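Local coordinates for oxalate biosynthetic component 1 (Burkholderia thailandensis, PDB 5IKY), which is a bifunctional enzyme of quorum sensing-dependent oxalate biosynthesis, joining a serine hydrolase of the alpha/beta-hydrolase type to an additional lyase activity, at residues A533-A538 and P713-T718; A547-V552 and M852-F857; R685-L690 and Y723-E728. One frame throughout, in Å; residues are numbered along the deposited sequence.

Interaction 1 of 3, residues A533-A538 and P713-T718; sequences ALFRQA and PRYSAT
A buried contact made almost wholly of carbon atoms, between Phe535, Ala538, Tyr715 and Thr718, brings helix 530-541 against the first turn of helix 715-734, a long helix that begins in the cap region of the enzyme. Phe535 is the centre of it, meeting Tyr715 on one hand and Thr718 on the other. The two rings meet rim to rim, neither lying over the face of the other, with centroids 6.0 Å apart and planes inclined at 43°. Two carbons of each ring do the touching: Phe535 CE2 approaches Tyr715 CD1 at 3.9 Å, and Phe535 CZ lies 3.9 Å from Tyr715 CE1. In both residues CG is anti to the backbone N (chi1 -174° in Phe535, 176° in Tyr715), which swings each ring from its helix into the gap between them, and the two side chains cross at about a right angle. Thr718, one turn beyond Tyr715, turns its CB toward helix 530-541 and brings its methyl CG2 between the tip of the Phe535 ring and the end of segment 533-538: CG2 stands 4.4 Å from Phe535 CZ and 4.4 Å from the carbonyl carbon of Ala538. The backbones come closest here, with the CA atoms of Ala538 and Thr718 7.6 Å apart. The tyrosine's polar end serves another partner, its OH hydrogen-bonding to the backbone O of Ala1002 in helix 998-1002 of the hydrolase part. Pro694 touches the side chains of both Phe535 and Tyr715, Met719 packs on Phe535, and Ile564 of helix 562-579 meets Ala538; these loop and helix residues border the contact.

Interaction 2 of 3, residues A547-V552 and M852-F857; sequences ADERLV and MLHNRF
The imidazole of His854 is gripped through ND1, which is hydrogen-bonded to Ala720 O of helix 715-734, while Glu549 packs against its other nitrogen, CB lying 3.5 Å and CD 3.7 Å from His854 NE2 without a hydrogen bond. The glutamate belongs to a type I beta turn, Asp548 to Leu551, reinforced by an Asx turn, in the loop between helix 530-541 and helix 554-560; this loop is set against helix 849-860 of the alpha/beta-hydrolase part, which bears the histidine. Glu549 CG sits between the backbone N and the carbonyl carbon (chi1 47°), and the chain is extended beyond it, which carries CB, CG and the carboxylate past NE2, the approach to the ring being oblique. Its carboxylate plane is turned 59° from the ring, and OE2 approaches His854 CD2 at 3.9 Å. On the other side of NE2, His854 CE1 meets the backbone O of Ala547 at 3.6 Å. The ring also makes an edge-to-face pair with His724, again on helix 715-734. The bond to Ala720 probably helps to fix the rotation of the imidazole, whose NE2 lies toward the loop. Glu549 in turn has weak polar partners in Tyr867 OH and Arg841 NH1, the latter a long ion pair. The turn is stiffened from within by Asp548, whose OD1 accepts from Arg550 N at 3.1 Å in a nearly straight bond (167°), although the donor approaches from above the carboxylate plane. The guanidinium of Arg550 folds back over the same carboxylate, one face covering OD1, while its NH1 makes a salt bridge of 2.9 Å to Asp548 OD2.

Interaction 3 of 3, residues R685-L690 and Y723-E728; sequences RCLEYL and YHALRE
Helix 682-690 and helix 715-734 pack through residues Leu687, Glu688, Ala725 and Leu726, with the axes of the two short segments 9.6 Å apart at closest approach and their directions 143° from parallel, a roughly antiparallel helix pair within the cap region. The backbones are nearest at Leu687 and Leu726, whose CA atoms are 6.3 Å apart. Both leucines turn CB toward the opposite helix. Leu687 takes CG anti to its carbonyl carbon (chi1 -69°), which sends CD1 across to the other backbone: this methyl touches Ala725 CB at 3.7 Å and the backbone N of Leu726 at the same distance. Leu726 answers from its own side, its CG roughly anti to the backbone N (chi1 -152°) and its CD1 laid against the opposing helix, 4.0 Å from Leu687 CB. Each leucine therefore reaches toward the partner's main chain. Glu688 adds its aliphatic stem, crossing Leu726 at about a right angle, while its carboxylate is directed to Lys680, which forms a salt bridge with OE2. That places the charged end of a partly exposed residue beside an otherwise buried, apolar meeting of leucines and alanine. Leu687 also packs on Leu558 and Leu561, and Ala725 on Ile557, so helix 554-560 and the loop after it adjoin the same interface. A single methyl serves both the backbone and the stem of the glutamate: Leu726 CD1 lies 4.0 Å from Glu688 N and equally far from Glu688 CG.

Helix 715-734 ties the three together: interaction 1 uses its first turn, interaction 3 its middle, and interaction 2 reaches it through His854, which bonds to Ala720 and packs on His724. Interactions 1 and 3 are buried and mostly apolar, one centred on aromatic rings and the other on aliphatic chains; they abut where Phe535 CD1 meets Leu690 O at 3.5 Å. Interaction 2 is only partly buried and mixes charged and polar groups where a loop meets helix 849-860. It borders interaction 3 where Leu853 CD1 touches Tyr723 CE1 at 3.4 Å, and interaction 1 through Phe857. Their centres lie about 13 to 15 Å apart, on one side of the chain's centre.

Interaction 1 of 3, residues A533-A538 and P713-T718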
loop_
_atom_site.group_PDB
_atom_site.type_symbol
_atom_site.label_atom_id
_atom_site.label_comp_id
_atom_site.label_asym_id
_atom_site.label_seq_id
_atom_site.Cartn_x
_atom_site.Cartn_y
_atom_site.Cartn_z
ATOM N N ALA A 533 3.743 -14.428 -12.537
ATOM C CA ALA A 533 4.333 -15.201 -13.624
ATOM C C ALA A 533 3.403 -16.327 -14.065
ATOM O O ALA A 533 3.307 -16.635 -15.255
ATOM C CB ALA A 533 5.678 -15.761 -13.204
ATOM N N LEU A 534 2.719 -16.937 -13.103
ATOM C CA LEU A 534 1.825 -18.050 -13.398
ATOM C C LEU A 534 0.616 -17.585 -14.204
ATOM O O LEU A 534 0.181 -18.269 -15.132
ATOM C CB LEU A 534 1.372 -18.735 -12.108
ATOM C CG LEU A 534 0.568 -20.022 -12.310
ATOM C CD1 LEU A 534 1.395 -21.052 -13.061
ATOM C CD2 LEU A 534 0.102 -20.578 -10.976
ATOM N N PHE A 535 0.081 -16.418 -13.855
ATOM C CA PHE A 535 -1.052 -15.854 -14.584
ATOM C C PHE A 535 -0.666 -15.498 -16.020
ATOM O O PHE A 535 -1.429 -15.749 -16.956
ATOM C CB PHE A 535 -1.598 -14.614 -13.869
ATOM C CG PHE A 535 -2.855 -14.067 -14.490
ATOM C CD1 PHE A 535 -4.095 -14.593 -14.159
ATOM C CD2 PHE A 535 -2.796 -13.034 -15.412
ATOM C CE1 PHE A 535 -5.252 -14.097 -14.735
ATOM C CE2 PHE A 535 -3.950 -12.535 -15.992
ATOM C CZ PHE A 535 -5.178 -13.066 -15.652
ATOM N N ARG A 536 0.513 -14.910 -16.191
ATOM C CA ARG A 536 1.008 -14.567 -17.523
ATOM C C ARG A 536 1.296 -15.821 -18.342
ATOM O O ARG A 536 1.258 -15.791 -19.572
ATOM C CB ARG A 536 2.265 -13.703 -17.424
ATOM C CG ARG A 536 1.989 -12.266 -17.022
ATOM C CD ARG A 536 3.268 -11.555 -16.650
ATOM N NE ARG A 536 3.052 -10.136 -16.397
ATOM C CZ ARG A 536 3.943 -9.347 -15.810
ATOM N NH1 ARG A 536 5.104 -9.847 -15.415
ATOM N NH2 ARG A 536 3.671 -8.065 -15.614
ATOM N N GLN A 537 1.581 -16.918 -17.650
ATOM C CA GLN A 537 1.787 -18.203 -18.301
ATOM C C GLN A 537 0.462 -18.733 -18.858
ATOM O O GLN A 537 0.431 -19.377 -19.910
ATOM C CB GLN A 537 2.409 -19.200 -17.319
ATOM C CG GLN A 537 2.874 -20.495 -17.950
ATOM C CD GLN A 537 3.442 -21.464 -16.935
ATOM O OE1 GLN A 537 4.008 -21.058 -15.919
ATOM N NE2 GLN A 537 3.289 -22.756 -17.202
ATOM N N ALA A 538 -0.631 -18.452 -18.149
ATOM C CA ALA A 538 -1.967 -18.832 -18.609
ATOM C C ALA A 538 -2.402 -17.931 -19.739
ATOM O O ALA A 538 -2.995 -18.382 -20.719
ATOM C CB ALA A 538 -2.972 -18.775 -17.468
ATOM N N PRO A 713 -2.680 -6.546 -22.663
ATOM C CA PRO A 713 -3.529 -6.575 -23.861
ATOM C C PRO A 713 -4.503 -7.750 -23.860
ATOM O O PRO A 713 -5.652 -7.596 -24.274
ATOM C CB PRO A 713 -2.519 -6.716 -25.007
ATOM C CG PRO A 713 -1.238 -6.188 -24.456
ATOM C CD PRO A 713 -1.245 -6.560 -23.002
ATOM N N ARG A 714 -4.043 -8.904 -23.389
ATOM C CA ARG A 714 -4.852 -10.121 -23.400
ATOM C C ARG A 714 -5.566 -10.388 -22.079
ATOM O O ARG A 714 -6.080 -11.486 -21.867
ATOM C CB ARG A 714 -3.978 -11.331 -23.748
ATOM C CG ARG A 714 -3.630 -11.450 -25.219
ATOM C CD ARG A 714 -4.837 -11.889 -26.025
ATOM N NE ARG A 714 -5.301 -13.216 -25.634
ATOM C CZ ARG A 714 -6.332 -13.835 -26.198
ATOM N NH1 ARG A 714 -7.003 -13.244 -27.175
ATOM N NH2 ARG A 714 -6.694 -15.042 -25.787
ATOM N N TYR A 715 -5.602 -9.393 -21.197
ATOM C CA TYR A 715 -6.126 -9.602 -19.850
ATOM C C TYR A 715 -7.596 -10.017 -19.833
ATOM O O TYR A 715 -7.947 -11.040 -19.243
ATOM C CB TYR A 715 -5.951 -8.345 -18.996
ATOM C CG TYR A 715 -6.560 -8.489 -17.621
ATOM C CD1 TYR A 715 -5.933 -9.246 -16.640
ATOM C CD2 TYR A 715 -7.775 -7.887 -17.308
ATOM C CE1 TYR A 715 -6.490 -9.390 -15.380
ATOM C CE2 TYR A 715 -8.342 -8.027 -16.053
ATOM C CZ TYR A 715 -7.694 -8.779 -15.092
ATOM O OH TYR A 715 -8.251 -8.923 -13.842
ATOM N N SER A 716 -8.450 -9.219 -20.464
ATOM C CA SER A 716 -9.887 -9.487 -20.449
ATOM C C SER A 716 -10.229 -10.792 -21.159
ATOM O O SER A 716 -11.056 -11.566 -20.678
ATOM C CB SER A 716 -10.656 -8.331 -21.088
ATOM O OG SER A 716 -10.581 -7.167 -20.283
ATOM N N ALA A 717 -9.590 -11.030 -22.301
ATOM C CA ALA A 717 -9.802 -12.263 -23.054
ATOM C C ALA A 717 -9.408 -13.480 -22.225
ATOM O O ALA A 717 -10.110 -14.492 -22.221
ATOM C CB ALA A 717 -9.021 -12.233 -24.358
ATOM N N THR A 718 -8.284 -13.374 -21.523
ATOM C CA THR A 718 -7.813 -14.454 -20.665
ATOM C C THR A 718 -8.820 -14.744 -19.558
ATOM O O THR A 718 -9.136 -15.902 -19.280
ATOM C CB THR A 718 -6.449 -14.124 -20.032
ATOM O OG1 THR A 718 -5.531 -13.714 -21.051
ATOM C CG2 THR A 718 -5.890 -15.338 -19.310
#

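Interaction 2 of 3, residues A547-V552 and M852-F857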
loop_
_atom_site.group_PDB
_atom_site.type_symbol
_atom_site.label_atom_id
_atom_site.label_comp_id
_atom_site.label_asym_id
_atom_site.label_seq_id
_atom_site.Cartn_x
_atom_site.Cartn_y
_atom_site.Cartn_z
ATOM N N ALA A 547 -12.098 -14.944 -27.381
ATOM C CA ALA A 547 -12.875 -14.830 -26.151
ATOM C C ALA A 547 -14.349 -15.153 -26.385
ATOM O O ALA A 547 -15.170 -15.038 -25.475
ATOM C CB ALA A 547 -12.726 -13.437 -25.562
ATOM N N ASP A 548 -14.679 -15.557 -27.607
ATOM C CA ASP A 548 -16.048 -15.917 -27.953
ATOM C C ASP A 548 -16.367 -17.340 -27.506
ATOM O O ASP A 548 -15.682 -18.288 -27.889
ATOM C CB ASP A 548 -16.275 -15.772 -29.459
ATOM C CG ASP A 548 -17.739 -15.606 -29.817
ATOM O OD1 ASP A 548 -18.599 -16.178 -29.113
ATOM O OD2 ASP A 548 -18.032 -14.900 -30.804
ATOM N N GLU A 549 -17.413 -17.482 -26.698
ATOM C CA GLU A 549 -17.812 -18.784 -26.171
ATOM C C GLU A 549 -18.304 -19.724 -27.269
ATOM O O GLU A 549 -18.344 -20.941 -27.085
ATOM C CB GLU A 549 -18.899 -18.613 -25.105
ATOM C CG GLU A 549 -20.037 -17.687 -25.504
ATOM C CD GLU A 549 -21.021 -17.457 -24.373
ATOM O OE1 GLU A 549 -21.676 -16.393 -24.358
ATOM O OE2 GLU A 549 -21.142 -18.339 -23.497
ATOM N N ARG A 550 -18.675 -19.154 -28.409
ATOM C CA ARG A 550 -19.169 -19.939 -29.533
ATOM C C ARG A 550 -18.029 -20.578 -30.319
ATOM O O ARG A 550 -18.254 -21.483 -31.123
ATOM C CB ARG A 550 -20.013 -19.063 -30.465
ATOM C CG ARG A 550 -21.388 -18.708 -29.924
ATOM C CD ARG A 550 -22.098 -17.689 -30.811
ATOM N NE ARG A 550 -21.847 -16.313 -30.384
ATOM C CZ ARG A 550 -21.052 -15.459 -31.022
ATOM N NH1 ARG A 550 -20.421 -15.834 -32.126
ATOM N NH2 ARG A 550 -20.888 -14.228 -30.554
ATOM N N LEU A 551 -16.806 -20.113 -30.081
ATOM C CA LEU A 551 -15.669 -20.513 -30.905
ATOM C C LEU A 551 -14.627 -21.346 -30.168
ATOM O O LEU A 551 -13.591 -21.688 -30.737
ATOM C CB LEU A 551 -14.990 -19.275 -31.496
ATOM C CG LEU A 551 -15.861 -18.349 -32.347
ATOM C CD1 LEU A 551 -15.002 -17.281 -33.009
ATOM C CD2 LEU A 551 -16.624 -19.147 -33.387
ATOM N N VAL A 552 -14.893 -21.671 -28.908
ATOM C CA VAL A 552 -13.940 -22.446 -28.121
ATOM C C VAL A 552 -14.645 -23.221 -27.005
ATOM O O VAL A 552 -15.622 -22.747 -26.420
ATOM C CB VAL A 552 -12.834 -21.536 -27.528
ATOM C CG1 VAL A 552 -13.411 -20.591 -26.487
ATOM C CG2 VAL A 552 -11.703 -22.365 -26.940
ATOM N N MET A 852 -22.198 -14.800 -15.938
ATOM C CA MET A 852 -22.253 -13.346 -16.012
ATOM C C MET A 852 -20.855 -12.739 -16.038
ATOM O O MET A 852 -20.617 -11.730 -16.704
ATOM C CB MET A 852 -23.053 -12.781 -14.835
ATOM C CG MET A 852 -24.484 -13.309 -14.726
ATOM S SD MET A 852 -25.623 -12.616 -15.943
ATOM C CE MET A 852 -25.488 -13.793 -17.289
ATOM N N LEU A 853 -19.933 -13.357 -15.307
ATOM C CA LEU A 853 -18.552 -12.896 -15.274
ATOM C C LEU A 853 -17.893 -13.062 -16.639
ATOM O O LEU A 853 -17.153 -12.187 -17.089
ATOM C CB LEU A 853 -17.763 -13.647 -14.200
ATOM C CG LEU A 853 -18.074 -13.216 -12.764
ATOM C CD1 LEU A 853 -17.459 -14.159 -11.755
ATOM C CD2 LEU A 853 -17.566 -11.821 -12.529
ATOM N N HIS A 854 -18.165 -14.184 -17.299
ATOM C CA HIS A 854 -17.650 -14.406 -18.645
ATOM C C HIS A 854 -18.177 -13.347 -19.601
ATOM O O HIS A 854 -17.416 -12.755 -20.364
ATOM C CB HIS A 854 -18.027 -15.792 -19.161
ATOM C CG HIS A 854 -17.829 -15.950 -20.636
ATOM N ND1 HIS A 854 -16.596 -16.205 -21.198
ATOM C CD2 HIS A 854 -18.704 -15.871 -21.667
ATOM C CE1 HIS A 854 -16.722 -16.284 -22.511
ATOM N NE2 HIS A 854 -17.990 -16.084 -22.821
ATOM N N ASN A 855 -19.485 -13.124 -19.553
ATOM C CA ASN A 855 -20.131 -12.103 -20.367
ATOM C C ASN A 855 -19.493 -10.738 -20.151
ATOM O O ASN A 855 -19.245 -9.992 -21.101
ATOM C CB ASN A 855 -21.625 -12.042 -20.046
ATOM C CG ASN A 855 -22.342 -10.973 -20.834
ATOM O OD1 ASN A 855 -22.698 -9.923 -20.299
ATOM N ND2 ASN A 855 -22.557 -11.230 -22.117
ATOM N N ARG A 856 -19.222 -10.434 -18.886
ATOM C CA ARG A 856 -18.567 -9.197 -18.483
ATOM C C ARG A 856 -17.225 -9.009 -19.189
ATOM O O ARG A 856 -16.994 -7.995 -19.848
ATOM C CB ARG A 856 -18.367 -9.195 -16.966
ATOM C CG ARG A 856 -18.833 -7.940 -16.257
ATOM C CD ARG A 856 -18.664 -8.084 -14.749
ATOM N NE ARG A 856 -17.274 -8.350 -14.382
ATOM C CZ ARG A 856 -16.866 -8.624 -13.147
ATOM N NH1 ARG A 856 -17.739 -8.672 -12.152
ATOM N NH2 ARG A 856 -15.583 -8.855 -12.906
ATOM N N PHE A 857 -16.345 -9.997 -19.048
ATOM C CA PHE A 857 -15.003 -9.925 -19.619
ATOM C C PHE A 857 -15.005 -10.038 -21.140
ATOM O O PHE A 857 -14.159 -9.449 -21.812
ATOM C CB PHE A 857 -14.113 -11.016 -19.023
ATOM C CG PHE A 857 -13.668 -10.732 -17.616
ATOM C CD1 PHE A 857 -12.752 -9.726 -17.359
ATOM C CD2 PHE A 857 -14.161 -11.471 -16.553
ATOM C CE1 PHE A 857 -12.338 -9.460 -16.071
ATOM C CE2 PHE A 857 -13.751 -11.209 -15.259
ATOM C CZ PHE A 857 -12.837 -10.202 -15.017
#

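Interaction 3 of 3, residues R685-L690 and Y723-E728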
loop_
_atom_site.group_PDB
_atom_site.type_symbol
_atom_site.label_atom_id
_atom_site.label_comp_id
_atom_site.label_asym_id
_atom_site.label_seq_id
_atom_site.Cartn_x
_atom_site.Cartn_y
_atom_site.Cartn_z
ATOM N N ARG A 685 -10.512 -26.034 -9.120
ATOM C CA ARG A 685 -9.872 -25.309 -8.029
ATOM C C ARG A 685 -8.730 -24.456 -8.564
ATOM O O ARG A 685 -8.454 -23.374 -8.041
ATOM C CB ARG A 685 -9.364 -26.274 -6.954
ATOM C CG ARG A 685 -10.451 -27.157 -6.348
ATOM C CD ARG A 685 -10.023 -27.748 -5.008
ATOM N NE ARG A 685 -8.835 -28.590 -5.127
ATOM C CZ ARG A 685 -8.864 -29.893 -5.383
ATOM N NH1 ARG A 685 -10.024 -30.512 -5.552
ATOM N NH2 ARG A 685 -7.730 -30.577 -5.474
ATOM N N CYS A 686 -8.075 -24.943 -9.615
ATOM C CA CYS A 686 -6.984 -24.207 -10.243
ATOM C C CYS A 686 -7.502 -22.944 -10.916
ATOM O O CYS A 686 -6.917 -21.869 -10.771
ATOM C CB CYS A 686 -6.257 -25.080 -11.265
ATOM S SG CYS A 686 -4.943 -24.217 -12.169
ATOM N N LEU A 687 -8.599 -23.086 -11.656
ATOM C CA LEU A 687 -9.227 -21.957 -12.333
ATOM C C LEU A 687 -9.631 -20.879 -11.337
ATOM O O LEU A 687 -9.428 -19.688 -11.581
ATOM C CB LEU A 687 -10.451 -22.417 -13.128
ATOM C CG LEU A 687 -10.191 -23.289 -14.356
ATOM C CD1 LEU A 687 -11.496 -23.851 -14.894
ATOM C CD2 LEU A 687 -9.467 -22.497 -15.428
ATOM N N GLU A 688 -10.202 -21.307 -10.213
ATOM C CA GLU A 688 -10.622 -20.385 -9.163
ATOM C C GLU A 688 -9.428 -19.636 -8.592
ATOM O O GLU A 688 -9.527 -18.462 -8.245
ATOM C CB GLU A 688 -11.357 -21.132 -8.046
ATOM C CG GLU A 688 -12.763 -21.587 -8.411
ATOM C CD GLU A 688 -13.532 -22.115 -7.214
ATOM O OE1 GLU A 688 -12.902 -22.381 -6.169
ATOM O OE2 GLU A 688 -14.770 -22.261 -7.319
ATOM N N TYR A 689 -8.298 -20.328 -8.501
ATOM C CA TYR A 689 -7.062 -19.720 -8.034
ATOM C C TYR A 689 -6.558 -18.676 -9.027
ATOM O O TYR A 689 -6.217 -17.558 -8.645
ATOM C CB TYR A 689 -5.997 -20.795 -7.798
ATOM C CG TYR A 689 -4.602 -20.253 -7.577
ATOM C CD1 TYR A 689 -4.274 -19.581 -6.408
ATOM C CD2 TYR A 689 -3.610 -20.425 -8.534
ATOM C CE1 TYR A 689 -2.999 -19.087 -6.200
ATOM C CE2 TYR A 689 -2.332 -19.936 -8.335
ATOM C CZ TYR A 689 -2.033 -19.269 -7.167
ATOM O OH TYR A 689 -0.765 -18.781 -6.964
ATOM N N LEU A 690 -6.529 -19.047 -10.305
ATOM C CA LEU A 690 -6.009 -18.172 -11.353
ATOM C C LEU A 690 -6.750 -16.839 -11.442
ATOM O O LEU A 690 -6.123 -15.785 -11.525
ATOM C CB LEU A 690 -6.062 -18.878 -12.708
ATOM C CG LEU A 690 -5.003 -19.954 -12.950
ATOM C CD1 LEU A 690 -5.254 -20.656 -14.275
ATOM C CD2 LEU A 690 -3.608 -19.349 -12.916
ATOM N N TYR A 723 -13.117 -17.997 -16.986
ATOM C CA TYR A 723 -14.465 -18.103 -16.435
ATOM C C TYR A 723 -15.363 -18.963 -17.316
ATOM O O TYR A 723 -16.336 -19.541 -16.839
ATOM C CB TYR A 723 -15.083 -16.717 -16.244
ATOM C CG TYR A 723 -14.732 -16.092 -14.914
ATOM C CD1 TYR A 723 -15.151 -16.674 -13.725
ATOM C CD2 TYR A 723 -13.983 -14.924 -14.845
ATOM C CE1 TYR A 723 -14.830 -16.118 -12.505
ATOM C CE2 TYR A 723 -13.660 -14.354 -13.627
ATOM C CZ TYR A 723 -14.090 -14.955 -12.459
ATOM O OH TYR A 723 -13.778 -14.400 -11.241
ATOM N N HIS A 724 -15.032 -19.041 -18.601
ATOM C CA HIS A 724 -15.746 -19.918 -19.521
ATOM C C HIS A 724 -15.606 -21.369 -19.074
ATOM O O HIS A 724 -16.596 -22.090 -18.948
ATOM C CB HIS A 724 -15.219 -19.745 -20.946
ATOM C CG HIS A 724 -15.988 -20.510 -21.977
ATOM N ND1 HIS A 724 -15.964 -21.887 -22.060
ATOM C CD2 HIS A 724 -16.796 -20.089 -22.978
ATOM C CE1 HIS A 724 -16.730 -22.278 -23.063
ATOM N NE2 HIS A 724 -17.245 -21.207 -23.637
ATOM N N ALA A 725 -14.368 -21.788 -18.834
ATOM C CA ALA A 725 -14.097 -23.138 -18.359
ATOM C C ALA A 725 -14.644 -23.326 -16.950
ATOM O O ALA A 725 -15.118 -24.406 -16.594
ATOM C CB ALA A 725 -12.603 -23.425 -18.393
ATOM N N LEU A 726 -14.577 -22.264 -16.153
ATOM C CA LEU A 726 -15.054 -22.298 -14.777
ATOM C C LEU A 726 -16.571 -22.453 -14.748
ATOM O O LEU A 726 -17.116 -23.127 -13.876
ATOM C CB LEU A 726 -14.627 -21.032 -14.029
ATOM C CG LEU A 726 -14.426 -21.121 -12.514
ATOM C CD1 LEU A 726 -13.496 -20.014 -12.044
ATOM C CD2 LEU A 726 -15.749 -21.044 -11.771
ATOM N N ARG A 727 -17.246 -21.827 -15.707
ATOM C CA ARG A 727 -18.695 -21.940 -15.822
ATOM C C ARG A 727 -19.102 -23.373 -16.139
ATOM O O ARG A 727 -19.999 -23.930 -15.508
ATOM C CB ARG A 727 -19.230 -20.996 -16.901
ATOM C CG ARG A 727 -20.729 -21.118 -17.145
ATOM C CD ARG A 727 -21.094 -20.696 -18.561
ATOM N NE ARG A 727 -20.180 -21.276 -19.542
ATOM C CZ ARG A 727 -20.209 -22.545 -19.938
ATOM N NH1 ARG A 727 -19.334 -22.981 -20.834
ATOM N NH2 ARG A 727 -21.110 -23.381 -19.441
ATOM N N GLU A 728 -18.429 -23.960 -17.125
ATOM C CA GLU A 728 -18.705 -25.325 -17.560
ATOM C C GLU A 728 -18.555 -26.335 -16.426
ATOM O O GLU A 728 -19.420 -27.189 -16.226
ATOM C CB GLU A 728 -17.776 -25.705 -18.713
ATOM C CG GLU A 728 -17.800 -27.180 -19.078
ATOM C CD GLU A 728 -18.729 -27.480 -20.234
ATOM O OE1 GLU A 728 -19.509 -26.584 -20.619
ATOM O OE2 GLU A 728 -18.674 -28.611 -20.761
#